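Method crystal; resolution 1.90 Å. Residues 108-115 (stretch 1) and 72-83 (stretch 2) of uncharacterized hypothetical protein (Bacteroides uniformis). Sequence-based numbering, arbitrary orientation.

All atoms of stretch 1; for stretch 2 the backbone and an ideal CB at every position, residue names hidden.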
ATOM      1  N   LYS A 108      11.337   6.070  11.021  1.00 52.44           N
ATOM      2  CA  LYS A 108      11.281   4.883  10.176  1.00 47.63           C
ATOM      3  C   LYS A 108      10.263   3.937  10.750  1.00 53.35           C
ATOM      4  O   LYS A 108      10.311   3.678  11.953  1.00 51.05           O
ATOM      5  CB  LYS A 108      12.662   4.271  10.072  1.00 48.32           C
ATOM      6  CG  LYS A 108      12.726   2.939   9.333  1.00 52.97           C
ATOM      7  CD  LYS A 108      14.173   2.588   9.074  1.00 68.49           C
ATOM      8  CE  LYS A 108      14.440   1.120   9.293  1.00 66.74           C
ATOM      9  NZ  LYS A 108      15.901   0.892   9.104  1.00 69.50           N
ATOM     10  N   PHE A 109       9.327   3.458   9.913  1.00 40.99           N
ATOM     11  CA  PHE A 109       8.318   2.502  10.325  1.00 38.97           C
ATOM     12  C   PHE A 109       8.624   1.152   9.686  1.00 43.16           C
ATOM     13  O   PHE A 109       8.723   1.048   8.481  1.00 43.57           O
ATOM     14  CB  PHE A 109       6.916   2.940   9.880  1.00 41.53           C
ATOM     15  CG  PHE A 109       6.281   3.966  10.786  1.00 44.60           C
ATOM     16  CD1 PHE A 109       5.507   3.580  11.886  1.00 49.84           C
ATOM     17  CD2 PHE A 109       6.466   5.287  10.547  1.00 42.51           C
ATOM     18  CE1 PHE A 109       4.939   4.524  12.726  1.00 50.93           C
ATOM     19  CE2 PHE A 109       5.912   6.260  11.396  1.00 48.03           C
ATOM     20  CZ  PHE A 109       5.141   5.880  12.460  1.00 48.80           C
ATOM     21  N   GLU A 110       8.686   0.110  10.499  1.00 42.09           N
ATOM     22  CA  GLU A 110       8.833  -1.238   9.981  1.00 44.58           C
ATOM     23  C   GLU A 110       7.486  -1.886  10.093  1.00 41.01           C
ATOM     24  O   GLU A 110       6.958  -1.985  11.197  1.00 43.53           O
ATOM     25  CB  GLU A 110       9.849  -2.021  10.804  1.00 45.48           C
ATOM     26  CG  GLU A 110      11.237  -1.493  10.602  1.00 50.57           C
ATOM     27  CD  GLU A 110      12.222  -2.341  11.360  1.00 62.77           C
ATOM     28  OE1 GLU A 110      12.406  -2.062  12.537  1.00 69.31           O
ATOM     29  OE2 GLU A 110      12.752  -3.303  10.799  1.00 62.88           O
ATOM     30  N   VAL A 111       6.955  -2.371   8.971  1.00 39.08           N
ATOM     31  CA  VAL A 111       5.590  -2.894   8.885  1.00 34.23           C
ATOM     32  C   VAL A 111       5.651  -4.284   8.247  1.00 35.46           C
ATOM     33  O   VAL A 111       6.718  -4.776   7.871  1.00 38.01           O
ATOM     34  CB  VAL A 111       4.667  -1.934   8.113  1.00 36.01           C
ATOM     35  CG1 VAL A 111       4.691  -0.530   8.748  1.00 37.43           C
ATOM     36  CG2 VAL A 111       5.075  -1.862   6.653  1.00 33.70           C
ATOM     37  N   GLN A 112       4.503  -4.920   8.193  1.00 34.63           N
ATOM     38  CA  GLN A 112       4.357  -6.294   7.669  1.00 36.95           C
ATOM     39  C   GLN A 112       3.316  -6.198   6.537  1.00 37.67           C
ATOM     40  O   GLN A 112       2.124  -6.316   6.781  1.00 35.69           O
ATOM     41  CB  GLN A 112       3.911  -7.204   8.791  1.00 37.19           C
ATOM     42  CG  GLN A 112       5.098  -7.520   9.702  1.00 40.37           C
ATOM     43  CD  GLN A 112       4.748  -8.240  10.988  1.00 43.06           C
ATOM     44  OE1 GLN A 112       3.847  -7.822  11.750  1.00 41.33           O
ATOM     45  NE2 GLN A 112       5.468  -9.329  11.252  1.00 40.10           N
ATOM     46  N   PRO A 113       3.793  -5.970   5.292  1.00 39.30           N
ATOM     47  CA  PRO A 113       2.859  -5.804   4.192  1.00 37.92           C
ATOM     48  C   PRO A 113       2.112  -7.114   3.957  1.00 39.38           C
ATOM     49  O   PRO A 113       2.659  -8.156   4.165  1.00 37.50           O
ATOM     50  CB  PRO A 113       3.761  -5.503   2.986  1.00 39.88           C
ATOM     51  CG  PRO A 113       5.094  -6.057   3.348  1.00 44.52           C
ATOM     52  CD  PRO A 113       5.194  -6.029   4.847  1.00 38.55           C
ATOM     53  N   PHE A 114       0.876  -7.027   3.479  1.00 38.83           N
ATOM     54  CA  PHE A 114       0.096  -8.221   3.271  1.00 38.13           C
ATOM     55  C   PHE A 114       0.669  -9.084   2.140  1.00 43.00           C
ATOM     56  O   PHE A 114       0.687 -10.306   2.237  1.00 41.37           O
ATOM     57  CB  PHE A 114      -1.338  -7.856   2.896  1.00 39.64           C
ATOM     58  CG  PHE A 114      -2.059  -7.024   3.907  1.00 39.88           C
ATOM     59  CD1 PHE A 114      -1.942  -7.288   5.253  1.00 35.25           C
ATOM     60  CD2 PHE A 114      -2.895  -6.005   3.508  1.00 34.75           C
ATOM     61  CE1 PHE A 114      -2.636  -6.534   6.186  1.00 36.93           C
ATOM     62  CE2 PHE A 114      -3.587  -5.245   4.439  1.00 36.21           C
ATOM     63  CZ  PHE A 114      -3.479  -5.540   5.785  1.00 35.43           C
ATOM     64  N   LEU A 115       1.108  -8.428   1.072  1.00 40.52           N
ATOM     65  CA  LEU A 115       1.568  -9.063  -0.188  1.00 43.60           C
ATOM     66  C   LEU A 115       2.801  -8.365  -0.743  1.00 43.62           C
ATOM     67  O   LEU A 115       2.986  -7.162  -0.553  1.00 43.55           O
ATOM     68  CB  LEU A 115       0.453  -9.010  -1.247  1.00 44.93           C
ATOM     69  CG  LEU A 115      -0.909  -9.673  -0.922  1.00 43.21           C
ATOM     70  CD1 LEU A 115      -1.966  -9.410  -2.017  1.00 45.98           C
ATOM     71  CD2 LEU A 115      -0.764 -11.197  -0.738  1.00 42.19           C
ATOM     72  N   UNK A  72       2.181  12.084  18.321  1.00 44.88           N
ATOM     73  CA  UNK A  72       1.961  10.714  17.914  1.00 44.45           C
ATOM     74  C   UNK A  72       1.909  10.672  16.376  1.00 41.88           C
ATOM     75  O   UNK A  72       1.211  11.481  15.744  1.00 44.60           O
ATOM     76  CB  UNK A  72       0.678  10.157  18.535  1.00 44.45           C
ATOM     77  N   UNK A  73       2.625   9.720  15.799  1.00 38.85           N
ATOM     78  CA  UNK A  73       2.703   9.533  14.377  1.00 40.86           C
ATOM     79  C   UNK A  73       2.172   8.132  14.108  1.00 40.49           C
ATOM     80  O   UNK A  73       2.759   7.146  14.528  1.00 40.55           O
ATOM     81  CB  UNK A  73       4.127   9.727  13.851  1.00 40.86           C
ATOM     82  N   UNK A  74       1.038   8.063  13.445  1.00 37.32           N
ATOM     83  CA  UNK A  74       0.356   6.825  13.128  1.00 37.30           C
ATOM     84  C   UNK A  74       0.280   6.636  11.616  1.00 40.19           C
ATOM     85  O   UNK A  74      -0.129   7.559  10.927  1.00 38.87           O
ATOM     86  CB  UNK A  74      -1.044   6.811  13.744  1.00 37.30           C
ATOM     87  N   UNK A  75       0.606   5.443  11.095  1.00 36.28           N
ATOM     88  CA  UNK A  75       0.424   5.157   9.684  1.00 35.55           C
ATOM     89  C   UNK A  75      -0.530   3.949   9.514  1.00 38.28           C
ATOM     90  O   UNK A  75      -0.618   3.104  10.399  1.00 35.02           O
ATOM     91  CB  UNK A  75       1.775   4.887   9.018  1.00 35.55           C
ATOM     92  N   UNK A  76      -1.297   3.961   8.439  1.00 34.47           N
ATOM     93  CA  UNK A  76      -2.172   2.851   8.041  1.00 34.46           C
ATOM     94  C   UNK A  76      -1.951   2.600   6.538  1.00 36.16           C
ATOM     95  O   UNK A  76      -1.688   3.548   5.759  1.00 34.78           O
ATOM     96  CB  UNK A  76      -3.639   3.161   8.344  1.00 34.46           C
ATOM     97  N   UNK A  77      -2.075   1.351   6.108  1.00 33.20           N
ATOM     98  CA  UNK A  77      -1.726   1.034   4.755  1.00 33.25           C
ATOM     99  C   UNK A  77      -2.002  -0.411   4.447  1.00 34.53           C
ATOM    100  O   UNK A  77      -2.764  -1.031   5.193  1.00 33.57           O
ATOM    101  CB  UNK A  77      -0.256   1.364   4.491  1.00 33.25           C
ATOM    102  N   UNK A  78      -1.377  -0.939   3.370  1.00 36.13           N
ATOM    103  CA  UNK A  78      -1.484  -2.362   2.963  1.00 33.10           C
ATOM    104  C   UNK A  78      -0.523  -3.239   3.779  1.00 33.31           C
ATOM    105  O   UNK A  78       0.363  -3.878   3.248  1.00 35.13           O
ATOM    106  CB  UNK A  78      -1.186  -2.516   1.470  1.00 33.10           C
ATOM    107  N   UNK A  79      -0.761  -3.219   5.078  1.00 34.78           N
ATOM    108  CA  UNK A  79       0.051  -3.887   6.076  1.00 34.38           C
ATOM    109  C   UNK A  79      -0.750  -4.090   7.368  1.00 34.09           C
ATOM    110  O   UNK A  79      -1.732  -3.397   7.648  1.00 35.14           O
ATOM    111  CB  UNK A  79       1.324  -3.084   6.351  1.00 34.38           C
ATOM    112  N   UNK A  80      -0.286  -5.043   8.176  1.00 35.78           N
ATOM    113  CA  UNK A  80      -0.952  -5.387   9.413  1.00 34.72           C
ATOM    114  C   UNK A  80      -1.136  -4.121  10.221  1.00 32.16           C
ATOM    115  O   UNK A  80      -0.174  -3.356  10.397  1.00 35.45           O
ATOM    116  CB  UNK A  80      -0.164  -6.437  10.199  1.00 34.72           C
ATOM    117  N   UNK A  81      -2.360  -3.863  10.668  1.00 31.17           N
ATOM    118  CA  UNK A  81      -2.519  -2.633  11.493  1.00 35.76           C
ATOM    119  C   UNK A  81      -1.584  -2.565  12.687  1.00 33.25           C
ATOM    120  O   UNK A  81      -1.433  -3.573  13.429  1.00 34.22           O
ATOM    121  CB  UNK A  81      -3.959  -2.530  12.000  1.00 35.76           C
ATOM    122  N   UNK A  82      -0.967  -1.393  12.865  1.00 34.85           N
ATOM    123  CA  UNK A  82      -0.065  -1.114  13.961  1.00 39.07           C
ATOM    124  C   UNK A  82      -0.821  -0.727  15.220  1.00 39.85           C
ATOM    125  O   UNK A  82      -0.309  -0.888  16.314  1.00 37.07           O
ATOM    126  CB  UNK A  82       0.913  -0.004  13.571  1.00 39.07           C
ATOM    127  N   UNK A  83      -2.019  -0.159  15.063  1.00 35.55           N
ATOM    128  CA  UNK A  83      -2.842   0.207  16.178  1.00 37.43           C
ATOM    129  C   UNK A  83      -4.040  -0.725  16.159  1.00 41.27           C
ATOM    130  O   UNK A  83      -4.870  -0.650  15.256  1.00 41.03           O
ATOM    131  CB  UNK A  83      -3.256   1.679  16.120  1.00 37.43           C
TER

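Stretch 1 runs as a strand through 108-111 and then loops, while stretch 2 is a strand through 72-76 followed by a loop; the two strands diverge by 39°, and the backbones meet at a single bridge between Pro113 and position 79.

Position 72 lies out of reach of stretch 1, so nothing there restricts the choice; it is Asn72. Position 73 points toward stretch 1, its ideal CB 4.2 Å from Phe109 CZ. A compact apolar group would suit, and beta-branched residues favour the extended backbone. The deposited residue is Val73, whose CG1 lies 3.8 Å from Phe109 CZ, while its own carbonyl oxygen approaches the edge of the ring.

Strand alternation turns position 74 away, and stretch 1 offers it no partner, so a polar residue is as plausible as any. It is Arg74.

Position 75 points toward stretch 1 again, but its ideal CB is 4.9 Å from Phe109 CD1, leaving a gap that a longer apolar chain, such as Ile, Leu or Met, could bridge. Ile75 does so: CD1 comes within 3.5 Å of Phe109 CG and 3.9 Å of Val111 CG1, and CG1 sits over the face of the Phe109 ring, 4.1 Å from its centroid, as a CH-pi contact.

Position 76 is out of reach of stretch 1, which neither demands nor excludes anything, so polar or charged residues are as possible as others; it is Asp76, which forms a salt bridge with Arg74, Arg74 NE to Asp76 OD2 at 2.8 Å. At position 77, phi/psi of -177/-161 is comfortable chiefly for glycine, and Gly77 is found.

Position 78 has phi -82, which proline tolerates, and its ideal CB is 4.4 Å from Phe114 CD2, so a modest apolar group fits. In Pro78 the ring removes the amide donor but leaves the carbonyl free: Phe114 N donates to Pro78 O at 3.2 Å.

At position 79 CA-to-CB points away overall, yet the ideal CB is 3.4 Å from Gln112 O and 4.0 Å from Val111 CB. An apolar chain that turns along Val111 would suit, aliphatic or aromatic. Phe79, with chi1 p, lays a ring face against that valine: Val111 CG1 is 4.0 Å from the ring centroid, only 12° off the normal.

Position 80 points sideways, with Gln112 and the Phe114 ring close by, where several aliphatic residues would serve. A free amide suits it, because Gln112 O is an acceptor at hand; proline would forfeit that bond. Ile80 N donates to Gln112 O at 3.1 Å, and Ile80 CG1 lies 4.3 Å from Phe114 CE1. A water joins Ile80 O to Gln112 N.

Position 81 points away, and its phi of -55 admits proline, the deposited Pro81. Position 82 points toward stretch 1 but starts beyond 5.5 Å, so a long apolar chain is favoured. Leu82 spans the distance, its CD1 3.9 Å from Phe109 CD1 and 4.2 Å from Val111 CG1. Position 83 is out of reach; it is Val83, whose branching suits an extended backbone.

Stretch 2 (72-83) NVRIDGPFIPLV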
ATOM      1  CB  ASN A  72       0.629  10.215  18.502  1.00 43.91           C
ATOM      2  CG  ASN A  72       0.321   8.782  18.132  1.00 44.69           C
ATOM      3  OD1 ASN A  72      -0.501   8.531  17.232  1.00 41.88           O
ATOM      4  ND2 ASN A  72       0.960   7.834  18.821  1.00 44.71           N
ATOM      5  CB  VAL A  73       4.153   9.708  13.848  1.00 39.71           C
ATOM      6  CG1 VAL A  73       4.194   9.536  12.315  1.00 38.06           C
ATOM      7  CG2 VAL A  73       4.722  11.095  14.286  1.00 40.72           C
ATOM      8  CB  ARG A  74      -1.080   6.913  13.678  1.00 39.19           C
ATOM      9  CG  ARG A  74      -1.933   5.737  13.235  1.00 38.32           C
ATOM     10  CD  ARG A  74      -3.356   5.782  13.779  1.00 38.65           C
ATOM     11  NE  ARG A  74      -4.110   4.736  13.078  1.00 39.27           N
ATOM     12  CZ  ARG A  74      -5.177   4.109  13.562  1.00 41.42           C
ATOM     13  NH1 ARG A  74      -5.660   4.385  14.789  1.00 43.60           N
ATOM     14  NH2 ARG A  74      -5.751   3.181  12.821  1.00 40.29           N
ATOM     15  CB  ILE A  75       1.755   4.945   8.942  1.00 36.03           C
ATOM     16  CG1 ILE A  75       2.502   3.673   9.435  1.00 37.73           C
ATOM     17  CG2 ILE A  75       2.631   6.244   9.088  1.00 33.60           C
ATOM     18  CD1 ILE A  75       3.711   3.205   8.594  1.00 34.69           C
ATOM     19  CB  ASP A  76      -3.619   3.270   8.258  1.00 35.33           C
ATOM     20  CG  ASP A  76      -3.978   3.415   9.726  1.00 39.70           C
ATOM     21  OD1 ASP A  76      -4.444   2.443  10.349  1.00 38.49           O
ATOM     22  OD2 ASP A  76      -3.855   4.531  10.256  1.00 36.96           O
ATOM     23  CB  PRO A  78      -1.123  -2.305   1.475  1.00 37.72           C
ATOM     24  CG  PRO A  78      -0.061  -1.238   1.426  1.00 37.55           C
ATOM     25  CD  PRO A  78      -0.578  -0.185   2.387  1.00 35.93           C
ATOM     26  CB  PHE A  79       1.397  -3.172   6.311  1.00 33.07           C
ATOM     27  CG  PHE A  79       1.286  -1.688   6.598  1.00 31.76           C
ATOM     28  CD1 PHE A  79       0.912  -1.234   7.841  1.00 33.65           C
ATOM     29  CD2 PHE A  79       1.614  -0.752   5.599  1.00 34.86           C
ATOM     30  CE1 PHE A  79       0.887   0.144   8.106  1.00 34.13           C
ATOM     31  CE2 PHE A  79       1.558   0.625   5.845  1.00 31.37           C
ATOM     32  CZ  PHE A  79       1.185   1.054   7.094  1.00 34.25           C
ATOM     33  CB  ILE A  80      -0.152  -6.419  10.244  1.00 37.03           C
ATOM     34  CG1 ILE A  80      -0.200  -7.784   9.535  1.00 37.17           C
ATOM     35  CG2 ILE A  80      -0.762  -6.567  11.650  1.00 35.86           C
ATOM     36  CD1 ILE A  80       0.502  -8.909  10.293  1.00 35.29           C
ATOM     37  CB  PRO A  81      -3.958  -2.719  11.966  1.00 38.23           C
ATOM     38  CG  PRO A  81      -4.642  -3.549  10.916  1.00 38.17           C
ATOM     39  CD  PRO A  81      -3.634  -4.556  10.461  1.00 36.79           C
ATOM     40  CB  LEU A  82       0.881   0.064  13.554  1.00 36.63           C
ATOM     41  CG  LEU A  82       1.806  -0.263  12.363  1.00 40.29           C
ATOM     42  CD1 LEU A  82       2.634   1.005  12.042  1.00 38.58           C
ATOM     43  CD2 LEU A  82       2.694  -1.491  12.633  1.00 39.13           C
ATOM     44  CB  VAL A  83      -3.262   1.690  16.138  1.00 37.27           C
ATOM     45  CG1 VAL A  83      -4.083   2.078  17.400  1.00 37.96           C
ATOM     46  CG2 VAL A  83      -2.014   2.578  16.020  1.00 37.05           C
TER
HETATM   47  O   HOH W   1       2.411  -3.878   9.979  1.00 34.90           O
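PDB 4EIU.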